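PDB 7AKC: phenolpthiocerol synthesis type-I polyketide synthase ppsA from Mycobacterium bovis, which probably takes part, within the PpsABCDE complex, in extending long-chain fatty acyl starters to build the phthiocerol and phenolphthiocerol lipid core, this chain being its acyltransferase domain. Local coordinates for residues A[240-245]-A[271-276]. Sequence-based numbering, arbitrary orientation.
With NA (sodium ion), chain C.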
# COMPACT_ATOMS: atom_id res chain seq x y z
N GLY A 240 -6.96 10.21 12.53
CA GLY A 240 -7.42 10.21 11.14
C GLY A 240 -6.69 9.22 10.25
O GLY A 240 -5.51 8.96 10.46
N ILE A 241 -7.40 8.62 9.31
CA ILE A 241 -6.83 7.69 8.37
C ILE A 241 -7.50 7.89 7.02
O ILE A 241 -8.72 8.12 6.95
CB ILE A 241 -6.97 6.23 8.85
CG1 ILE A 241 -6.41 5.23 7.80
CG2 ILE A 241 -8.41 5.90 9.28
CD1 ILE A 241 -6.09 3.88 8.36
N ILE A 242 -6.68 7.94 5.99
CA ILE A 242 -7.17 7.96 4.63
C ILE A 242 -6.88 6.59 4.07
O ILE A 242 -5.72 6.15 4.02
CB ILE A 242 -6.59 9.06 3.73
CG1 ILE A 242 -6.75 10.45 4.41
CG2 ILE A 242 -7.25 9.00 2.34
CD1 ILE A 242 -6.18 11.56 3.63
N SER A 243 -7.94 5.85 3.73
CA SER A 243 -7.75 4.52 3.12
C SER A 243 -7.30 4.67 1.68
O SER A 243 -7.72 5.58 0.98
CB SER A 243 -9.08 3.77 3.14
OG SER A 243 -8.97 2.48 2.55
N THR A 244 -6.49 3.73 1.21
CA THR A 244 -6.10 3.66 -0.19
C THR A 244 -6.92 2.57 -0.92
O THR A 244 -6.67 2.28 -2.11
CB THR A 244 -4.59 3.36 -0.28
OG1 THR A 244 -4.27 2.12 0.40
CG2 THR A 244 -3.71 4.54 0.22
N THR A 245 -7.90 1.98 -0.26
CA THR A 245 -8.70 0.92 -0.81
C THR A 245 -9.72 1.32 -1.88
O THR A 245 -9.91 0.58 -2.88
CB THR A 245 -9.40 0.17 0.33
OG1 THR A 245 -8.38 -0.45 1.13
CG2 THR A 245 -10.39 -0.90 -0.18
N GLN A 271 -1.60 7.63 -4.72
CA GLN A 271 -1.53 9.03 -5.14
C GLN A 271 -2.74 9.87 -4.63
O GLN A 271 -2.59 10.97 -4.12
CB GLN A 271 -1.49 9.05 -6.66
CG GLN A 271 -1.60 10.47 -7.21
CD GLN A 271 -1.72 10.48 -8.70
OE1 GLN A 271 -1.22 9.61 -9.40
NE2 GLN A 271 -2.42 11.49 -9.22
N GLN A 272 -3.93 9.30 -4.75
CA GLN A 272 -5.16 9.99 -4.37
C GLN A 272 -5.20 10.25 -2.88
O GLN A 272 -5.61 11.33 -2.48
CB GLN A 272 -6.40 9.16 -4.78
CG GLN A 272 -6.56 8.91 -6.31
CD GLN A 272 -5.80 7.70 -6.83
OE1 GLN A 272 -4.95 7.11 -6.17
NE2 GLN A 272 -6.15 7.28 -8.03
N ALA A 273 -4.75 9.28 -2.04
CA ALA A 273 -4.74 9.50 -0.59
C ALA A 273 -3.69 10.56 -0.20
O ALA A 273 -3.98 11.46 0.58
CB ALA A 273 -4.45 8.19 0.15
N ILE A 274 -2.48 10.49 -0.77
CA ILE A 274 -1.44 11.49 -0.48
C ILE A 274 -1.92 12.90 -0.91
O ILE A 274 -1.77 13.86 -0.16
CB ILE A 274 -0.15 11.11 -1.27
CG1 ILE A 274 0.50 9.81 -0.72
CG2 ILE A 274 0.89 12.26 -1.27
CD1 ILE A 274 0.98 9.92 0.82
N ALA A 275 -2.48 13.03 -2.11
CA ALA A 275 -2.98 14.31 -2.62
C ALA A 275 -4.04 14.89 -1.70
O ALA A 275 -4.08 16.10 -1.46
CB ALA A 275 -3.55 14.13 -4.02
N SER A 276 -4.92 14.02 -1.17
CA SER A 276 -5.99 14.50 -0.26
C SER A 276 -5.36 15.01 1.02
O SER A 276 -5.74 16.06 1.54
CB SER A 276 -6.94 13.36 0.06
OG SER A 276 -7.94 13.78 0.98
NA NA C . -6.24 17.39 3.32
O HOH W 1 -6.79 15.30 4.51
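Ile242 and Ala273 bring their backbones to 6.0 Å, CA to CA, where edge strand 240-242 of the parallel sheet in the acyltransferase domain's alpha/beta core meets helix 270-278. So close an approach suits alanine: its methyl CB is touched by Ile242 CG2 at 3.6 Å and by Thr244 CG2 at 3.7 Å. In Ile242, CG2 lies anti to the backbone N and touches Ala273, while the other branch, extended at chi2 (178°), carries CD1 one turn further along the helix, near Ala273 O and 3.9 Å from Ser276 OG. Beta-branched isoleucine thus reaches both Ala273 and Ser276, one turn apart on the helix, its contact with the serine being van der Waals only. Thr244 is two-faced: CG2, anti to its carbonyl carbon, turns to the helix, whereas OG1 is hydrogen-bonded to Gly110 O, in a probable nucleophile elbow. The intervening Ser243 points its CB away from the helix; its OG is hydrogen-bonded to Glu115 OE1 and accepts a hydrogen bond from Thr245 N at 3.0 Å, an ST turn that bends the chain after the strand. At the far end of the contact the helix backbone serves a metal site: Ser276 O binds the sodium ion at 2.3 Å, together with the carbonyls of Ser279, Ala281 and Gly283 and a water 2.5 Å from the sodium ion.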